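Local coordinates for protein type III restriction-modification enzyme EcoP15I Mod subunit (PDB 4ZCF) that methylates one adenine of its asymmetric DNA recognition site, using S-adenosyl-L-methionine, and together with the Res subunit takes part in DNA restriction, at residues M189-D200 / Y243-L254. Residues are numbered along the deposited sequence; the frame is centred on the assembly and turned at random.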
ATOM      1  N   MET A 189       0.035  -3.701  11.098  1.00 35.79           N
ATOM      2  CA  MET A 189      -1.058  -2.962  10.503  1.00 33.18           C
ATOM      3  C   MET A 189      -2.280  -3.781  10.296  1.00 38.80           C
ATOM      4  O   MET A 189      -2.237  -4.813   9.632  1.00 39.96           O
ATOM      5  CB  MET A 189      -0.618  -2.379   9.163  1.00 35.00           C
ATOM      6  CG  MET A 189       0.352  -1.236   9.291  1.00 39.06           C
ATOM      7  SD  MET A 189       1.030  -0.658   7.720  1.00 43.49           S
ATOM      8  CE  MET A 189      -0.429  -0.011   7.007  1.00 40.21           C
ATOM      9  N   ARG A 190      -3.413  -3.254  10.763  1.00 36.96           N
ATOM     10  CA  ARG A 190      -4.760  -3.778  10.525  1.00 35.99           C
ATOM     11  C   ARG A 190      -4.972  -3.698   8.991  1.00 43.33           C
ATOM     12  O   ARG A 190      -4.377  -2.827   8.334  1.00 44.12           O
ATOM     13  CB  ARG A 190      -5.754  -2.830  11.192  1.00 31.51           C
ATOM     14  CG  ARG A 190      -6.490  -3.365  12.406  1.00 30.35           C
ATOM     15  CD  ARG A 190      -7.100  -2.236  13.246  1.00 37.43           C
ATOM     16  NE  ARG A 190      -8.253  -1.603  12.599  1.00 45.67           N
ATOM     17  CZ  ARG A 190      -9.126  -0.794  13.209  1.00 61.39           C
ATOM     18  NH1 ARG A 190      -8.982  -0.495  14.499  1.00 39.04           N
ATOM     19  NH2 ARG A 190     -10.149  -0.276  12.532  1.00 44.49           N
ATOM     20  N   GLU A 191      -5.799  -4.577   8.419  1.00 40.08           N
ATOM     21  CA  GLU A 191      -6.050  -4.559   6.968  1.00 39.76           C
ATOM     22  C   GLU A 191      -6.576  -3.199   6.479  1.00 42.25           C
ATOM     23  O   GLU A 191      -6.197  -2.740   5.410  1.00 42.55           O
ATOM     24  CB  GLU A 191      -6.997  -5.689   6.577  1.00 41.32           C
ATOM     25  CG  GLU A 191      -6.345  -7.057   6.696  1.00 54.92           C
ATOM     26  CD  GLU A 191      -6.051  -7.727   5.369  1.00 77.35           C
ATOM     27  OE1 GLU A 191      -6.975  -8.374   4.818  1.00 65.53           O
ATOM     28  OE2 GLU A 191      -4.912  -7.584   4.865  1.00 67.88           O
ATOM     29  N   ASP A 192      -7.401  -2.545   7.297  1.00 37.30           N
ATOM     30  CA  ASP A 192      -8.015  -1.239   7.037  1.00 35.44           C
ATOM     31  C   ASP A 192      -7.111  -0.078   7.522  1.00 36.52           C
ATOM     32  O   ASP A 192      -7.558   1.059   7.571  1.00 34.50           O
ATOM     33  CB  ASP A 192      -9.408  -1.195   7.720  1.00 35.92           C
ATOM     34  CG  ASP A 192      -9.441  -1.167   9.244  1.00 45.03           C
ATOM     35  OD1 ASP A 192      -8.402  -1.492   9.879  1.00 46.43           O
ATOM     36  OD2 ASP A 192     -10.496  -0.824   9.803  1.00 50.03           O
ATOM     37  N   GLY A 193      -5.888  -0.425   7.943  1.00 33.21           N
ATOM     38  CA  GLY A 193      -4.871   0.458   8.500  1.00 31.49           C
ATOM     39  C   GLY A 193      -4.024   1.146   7.460  1.00 35.33           C
ATOM     40  O   GLY A 193      -4.062   0.780   6.280  1.00 34.78           O
ATOM     41  N   THR A 194      -3.296   2.207   7.901  1.00 33.41           N
ATOM     42  CA  THR A 194      -2.466   3.092   7.069  1.00 32.96           C
ATOM     43  C   THR A 194      -1.143   3.494   7.704  1.00 36.84           C
ATOM     44  O   THR A 194      -1.047   3.618   8.916  1.00 38.26           O
ATOM     45  CB  THR A 194      -3.229   4.394   6.695  1.00 38.89           C
ATOM     46  OG1 THR A 194      -3.836   4.961   7.855  1.00 42.35           O
ATOM     47  CG2 THR A 194      -4.268   4.193   5.608  1.00 30.87           C
ATOM     48  N   ILE A 195      -0.137   3.716   6.871  1.00 32.68           N
ATOM     49  CA  ILE A 195       1.169   4.239   7.244  1.00 32.18           C
ATOM     50  C   ILE A 195       1.313   5.621   6.587  1.00 33.87           C
ATOM     51  O   ILE A 195       0.881   5.794   5.462  1.00 34.41           O
ATOM     52  CB  ILE A 195       2.373   3.275   6.944  1.00 35.35           C
ATOM     53  CG1 ILE A 195       3.721   3.888   7.423  1.00 35.74           C
ATOM     54  CG2 ILE A 195       2.426   2.836   5.469  1.00 35.66           C
ATOM     55  CD1 ILE A 195       4.865   2.930   7.640  1.00 46.02           C
ATOM     56  N   PHE A 196       1.883   6.594   7.312  1.00 29.71           N
ATOM     57  CA  PHE A 196       2.211   7.975   6.904  1.00 27.44           C
ATOM     58  C   PHE A 196       3.736   8.142   7.147  1.00 32.83           C
ATOM     59  O   PHE A 196       4.220   7.796   8.226  1.00 32.89           O
ATOM     60  CB  PHE A 196       1.404   8.960   7.775  1.00 27.68           C
ATOM     61  CG  PHE A 196      -0.073   9.090   7.471  1.00 26.94           C
ATOM     62  CD1 PHE A 196      -0.965   8.095   7.832  1.00 28.02           C
ATOM     63  CD2 PHE A 196      -0.573  10.220   6.833  1.00 29.48           C
ATOM     64  CE1 PHE A 196      -2.335   8.211   7.541  1.00 28.82           C
ATOM     65  CE2 PHE A 196      -1.945  10.349   6.568  1.00 31.89           C
ATOM     66  CZ  PHE A 196      -2.820   9.350   6.944  1.00 28.74           C
ATOM     67  N   ILE A 197       4.509   8.564   6.116  1.00 30.57           N
ATOM     68  CA  ILE A 197       5.974   8.726   6.189  1.00 28.52           C
ATOM     69  C   ILE A 197       6.417  10.085   5.713  1.00 33.65           C
ATOM     70  O   ILE A 197       6.293  10.384   4.522  1.00 34.06           O
ATOM     71  CB  ILE A 197       6.793   7.612   5.471  1.00 30.97           C
ATOM     72  CG1 ILE A 197       6.197   6.199   5.678  1.00 30.68           C
ATOM     73  CG2 ILE A 197       8.294   7.675   5.884  1.00 30.12           C
ATOM     74  CD1 ILE A 197       6.810   5.094   4.828  1.00 31.55           C
ATOM     75  N   SER A 198       6.975  10.899   6.635  1.00 31.44           N
ATOM     76  CA  SER A 198       7.527  12.221   6.342  1.00 31.77           C
ATOM     77  C   SER A 198       8.885  12.061   5.702  1.00 36.64           C
ATOM     78  O   SER A 198       9.697  11.273   6.179  1.00 35.46           O
ATOM     79  CB  SER A 198       7.715  13.035   7.622  1.00 35.70           C
ATOM     80  OG  SER A 198       6.491  13.577   8.084  1.00 40.69           O
ATOM     81  N   ILE A 199       9.137  12.815   4.621  1.00 34.54           N
ATOM     82  CA  ILE A 199      10.420  12.847   3.919  1.00 34.68           C
ATOM     83  C   ILE A 199      10.499  14.126   3.202  1.00 36.81           C
ATOM     84  O   ILE A 199       9.500  14.813   3.104  1.00 37.63           O
ATOM     85  CB  ILE A 199      10.721  11.681   2.924  1.00 38.61           C
ATOM     86  CG1 ILE A 199       9.474  11.031   2.360  1.00 38.69           C
ATOM     87  CG2 ILE A 199      11.840  10.697   3.423  1.00 39.81           C
ATOM     88  CD1 ILE A 199       8.941  11.690   1.217  1.00 46.03           C
ATOM     89  N   ASP A 200      11.678  14.419   2.656  1.00 31.88           N
ATOM     90  CA  ASP A 200      11.986  15.586   1.847  1.00 30.61           C
ATOM     91  C   ASP A 200      12.527  15.060   0.466  1.00 33.74           C
ATOM     92  O   ASP A 200      12.399  13.872   0.196  1.00 32.91           O
ATOM     93  CB  ASP A 200      12.907  16.588   2.632  1.00 30.91           C
ATOM     94  CG  ASP A 200      14.428  16.507   2.504  1.00 33.81           C
ATOM     95  OD1 ASP A 200      14.948  15.435   2.095  1.00 35.30           O
ATOM     96  OD2 ASP A 200      15.099  17.522   2.791  1.00 40.03           O
ATOM     97  N   TYR A 243       7.334  16.184   2.076  1.00 31.70           N
ATOM     98  CA  TYR A 243       6.228  15.278   1.780  1.00 32.11           C
ATOM     99  C   TYR A 243       5.831  14.369   2.918  1.00 34.97           C
ATOM    100  O   TYR A 243       6.560  14.208   3.877  1.00 35.25           O
ATOM    101  CB  TYR A 243       6.572  14.413   0.532  1.00 33.26           C
ATOM    102  CG  TYR A 243       7.204  15.165  -0.628  1.00 33.16           C
ATOM    103  CD1 TYR A 243       6.418  15.731  -1.627  1.00 33.85           C
ATOM    104  CD2 TYR A 243       8.587  15.284  -0.739  1.00 33.95           C
ATOM    105  CE1 TYR A 243       6.991  16.446  -2.682  1.00 34.58           C
ATOM    106  CE2 TYR A 243       9.173  15.993  -1.795  1.00 35.08           C
ATOM    107  CZ  TYR A 243       8.369  16.554  -2.776  1.00 42.09           C
ATOM    108  OH  TYR A 243       8.924  17.250  -3.822  1.00 44.37           O
ATOM    109  N   ILE A 244       4.668  13.765   2.779  1.00 32.41           N
ATOM    110  CA  ILE A 244       4.080  12.741   3.636  1.00 32.17           C
ATOM    111  C   ILE A 244       3.495  11.693   2.664  1.00 35.76           C
ATOM    112  O   ILE A 244       2.480  11.962   2.019  1.00 33.68           O
ATOM    113  CB  ILE A 244       3.043  13.276   4.675  1.00 35.08           C
ATOM    114  CG1 ILE A 244       3.639  14.500   5.477  1.00 36.15           C
ATOM    115  CG2 ILE A 244       2.562  12.124   5.615  1.00 33.70           C
ATOM    116  CD1 ILE A 244       2.782  15.206   6.528  1.00 36.29           C
ATOM    117  N   ILE A 245       4.208  10.553   2.492  1.00 33.92           N
ATOM    118  CA  ILE A 245       3.758   9.435   1.664  1.00 34.40           C
ATOM    119  C   ILE A 245       2.771   8.591   2.503  1.00 35.40           C
ATOM    120  O   ILE A 245       2.978   8.426   3.694  1.00 34.84           O
ATOM    121  CB  ILE A 245       4.888   8.608   0.979  1.00 39.04           C
ATOM    122  CG1 ILE A 245       5.448   7.530   1.872  1.00 41.36           C
ATOM    123  CG2 ILE A 245       6.004   9.473   0.364  1.00 41.42           C
ATOM    124  CD1 ILE A 245       6.094   6.443   1.078  1.00 61.50           C
ATOM    125  N   VAL A 246       1.660   8.147   1.906  1.00 30.88           N
ATOM    126  CA  VAL A 246       0.610   7.402   2.617  1.00 29.94           C
ATOM    127  C   VAL A 246       0.346   6.072   1.893  1.00 36.03           C
ATOM    128  O   VAL A 246       0.242   6.050   0.667  1.00 38.53           O
ATOM    129  CB  VAL A 246      -0.685   8.264   2.768  1.00 31.69           C
ATOM    130  CG1 VAL A 246      -1.722   7.583   3.642  1.00 31.15           C
ATOM    131  CG2 VAL A 246      -0.376   9.655   3.305  1.00 30.94           C
ATOM    132  N   TYR A 247       0.308   4.968   2.637  1.00 30.88           N
ATOM    133  CA  TYR A 247       0.026   3.632   2.099  1.00 30.36           C
ATOM    134  C   TYR A 247      -0.952   2.946   3.039  1.00 34.75           C
ATOM    135  O   TYR A 247      -1.110   3.349   4.180  1.00 32.10           O
ATOM    136  CB  TYR A 247       1.313   2.773   1.934  1.00 31.07           C
ATOM    137  CG  TYR A 247       2.138   3.057   0.691  1.00 31.09           C
ATOM    138  CD1 TYR A 247       2.898   4.219   0.582  1.00 32.23           C
ATOM    139  CD2 TYR A 247       2.175   2.154  -0.370  1.00 31.22           C
ATOM    140  CE1 TYR A 247       3.627   4.503  -0.568  1.00 29.64           C
ATOM    141  CE2 TYR A 247       2.901   2.431  -1.529  1.00 31.55           C
ATOM    142  CZ  TYR A 247       3.643   3.598  -1.612  1.00 32.13           C
ATOM    143  OH  TYR A 247       4.418   3.862  -2.712  1.00 33.17           O
ATOM    144  N   THR A 248      -1.629   1.934   2.535  1.00 34.80           N
ATOM    145  CA  THR A 248      -2.600   1.134   3.265  1.00 34.89           C
ATOM    146  C   THR A 248      -2.110  -0.313   3.277  1.00 39.56           C
ATOM    147  O   THR A 248      -1.241  -0.656   2.473  1.00 38.99           O
ATOM    148  CB  THR A 248      -4.008   1.346   2.676  1.00 37.49           C
ATOM    149  OG1 THR A 248      -4.970   0.632   3.444  1.00 35.05           O
ATOM    150  CG2 THR A 248      -4.108   0.973   1.220  1.00 33.69           C
ATOM    151  N   LYS A 249      -2.603  -1.145   4.224  1.00 36.60           N
ATOM    152  CA  LYS A 249      -2.216  -2.558   4.249  1.00 35.69           C
ATOM    153  C   LYS A 249      -2.973  -3.278   3.132  1.00 37.82           C
ATOM    154  O   LYS A 249      -2.378  -3.994   2.333  1.00 36.29           O
ATOM    155  CB  LYS A 249      -2.509  -3.197   5.608  1.00 37.62           C
ATOM    156  CG  LYS A 249      -1.397  -4.131   6.037  1.00 40.58           C
ATOM    157  CD  LYS A 249      -1.634  -5.583   5.667  1.00 38.99           C
ATOM    158  CE  LYS A 249      -0.681  -6.499   6.400  1.00 41.16           C
ATOM    159  NZ  LYS A 249      -0.948  -6.542   7.879  1.00 40.93           N
ATOM    160  N   ASN A 250      -4.277  -3.008   3.046  1.00 35.31           N
ATOM    161  CA  ASN A 250      -5.158  -3.543   2.024  1.00 36.10           C
ATOM    162  C   ASN A 250      -6.092  -2.448   1.545  1.00 41.06           C
ATOM    163  O   ASN A 250      -7.035  -2.101   2.267  1.00 39.61           O
ATOM    164  CB  ASN A 250      -5.977  -4.721   2.575  1.00 36.80           C
ATOM    165  CG  ASN A 250      -6.709  -5.517   1.540  1.00 52.65           C
ATOM    166  OD1 ASN A 250      -6.829  -5.134   0.374  1.00 42.90           O
ATOM    167  ND2 ASN A 250      -7.239  -6.646   1.960  1.00 52.68           N
ATOM    168  N   LYS A 251      -5.862  -1.956   0.298  1.00 38.46           N
ATOM    169  CA  LYS A 251      -6.677  -0.931  -0.350  1.00 39.58           C
ATOM    170  C   LYS A 251      -8.167  -1.256  -0.387  1.00 45.79           C
ATOM    171  O   LYS A 251      -8.990  -0.344  -0.345  1.00 46.68           O
ATOM    172  CB  LYS A 251      -6.143  -0.628  -1.755  1.00 43.67           C
ATOM    173  CG  LYS A 251      -6.688   0.666  -2.381  1.00 57.51           C
ATOM    174  CD  LYS A 251      -6.063   1.936  -1.841  1.00 59.77           C
ATOM    175  CE  LYS A 251      -6.641   3.136  -2.537  1.00 76.43           C
ATOM    176  NZ  LYS A 251      -5.985   4.400  -2.114  1.00 90.93           N
ATOM    177  N   GLU A 252      -8.503  -2.547  -0.419  1.00 43.66           N
ATOM    178  CA  GLU A 252      -9.865  -3.082  -0.462  1.00 43.93           C
ATOM    179  C   GLU A 252     -10.561  -2.922   0.880  1.00 48.62           C
ATOM    180  O   GLU A 252     -11.759  -2.652   0.912  1.00 50.27           O
ATOM    181  CB  GLU A 252      -9.838  -4.575  -0.848  1.00 45.65           C
ATOM    182  CG  GLU A 252      -9.107  -4.892  -2.146  1.00 61.84           C
ATOM    183  CD  GLU A 252      -9.875  -4.596  -3.422  1.00 93.49           C
ATOM    184  OE1 GLU A 252     -10.799  -5.376  -3.755  1.00104.91           O
ATOM    185  OE2 GLU A 252      -9.539  -3.599  -4.102  1.00 82.11           O
ATOM    186  N   GLN A 253      -9.819  -3.079   1.990  1.00 43.86           N
ATOM    187  CA  GLN A 253     -10.397  -2.973   3.334  1.00 42.72           C
ATOM    188  C   GLN A 253     -10.346  -1.554   3.883  1.00 42.84           C
ATOM    189  O   GLN A 253     -10.947  -1.256   4.915  1.00 42.93           O
ATOM    190  CB  GLN A 253      -9.769  -3.999   4.298  1.00 44.32           C
ATOM    191  CG  GLN A 253     -10.039  -5.468   3.917  1.00 41.95           C
ATOM    192  CD  GLN A 253     -11.513  -5.781   3.827  1.00 50.52           C
ATOM    193  OE1 GLN A 253     -12.009  -6.267   2.812  1.00 51.05           O
ATOM    194  NE2 GLN A 253     -12.259  -5.464   4.854  1.00 36.81           N
ATOM    195  N   LEU A 254      -9.678  -0.673   3.156  1.00 36.95           N
ATOM    196  CA  LEU A 254      -9.550   0.730   3.497  1.00 36.10           C
ATOM    197  C   LEU A 254     -10.877   1.449   3.271  1.00 41.95           C
ATOM    198  O   LEU A 254     -11.525   1.292   2.227  1.00 41.92           O
ATOM    199  CB  LEU A 254      -8.425   1.371   2.661  1.00 35.60           C
ATOM    200  CG  LEU A 254      -8.164   2.871   2.868  1.00 39.57           C
ATOM    201  CD1 LEU A 254      -7.571   3.176   4.249  1.00 37.54           C
ATOM    202  CD2 LEU A 254      -7.282   3.403   1.765  1.00 41.73           C
TER
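Val246 lays its CG1 methyl over one face of the Phe196 ring, 3.9 Å from the centroid, a CH-pi contact, while Ile244 CG2 meets the same ring at its edge, near its plane. Val246 and Phe196 form a non-hydrogen-bonded antiparallel pair and lie side by side; with CG1 anti to the backbone N (chi1 -173°), the valine sets CG2 above the same face, toward CD2 and CE2. In the turn Arg190-Gly193, the Arg190 guanidinium grips Asp192 in its plane, NE to OD1 and NH2 to OD2, while NH1 pairs with Glu434.

On the other side of the sheet Ile197 CB packs on Ile245 CG1 at 3.8 Å, and Ile199 CD1 touches both Tyr243 CB and Ile245 CG2. The Tyr243 ring stacks on Phe204 of helix 204-215, which covers this side. Ile195-Tyr247, Ile197-Ile245 and Ile199-Tyr243 are the hydrogen-bonded pairs.

The pattern closes at Gly193 O, which accepts from Thr248 OG1 at 3.0 Å and Lys249 N at 3.2 Å, from opposite faces of the carbonyl plane. Lys249, bent at chi2 (-94°) and chi4, crosses Met189 at a slant, Lys249 CG 3.7 Å from Met189 CB. Its NZ bonds Met189 O at 2.8 Å in the carbonyl plane, and Arg186 O. With an alanine here, both carbonyls would probably lose their ammonium donor, and a gap would be likely beside Met189 CB. Asn250 ND2 bonds Glu191 OE1 weakly, and also Glu150 of the Res chain, placing this corner at the Mod-Res interface.

Strand 193-199 thus joins strand 241-248 in the Rossmann-like methylase sheet, strand 117-122 flanking strand 193-199 on its other edge. The chemistry implies two regimes: mainly apolar packing along the strands, and, where they end, backbone carbonyls held by lysine and threonine donors.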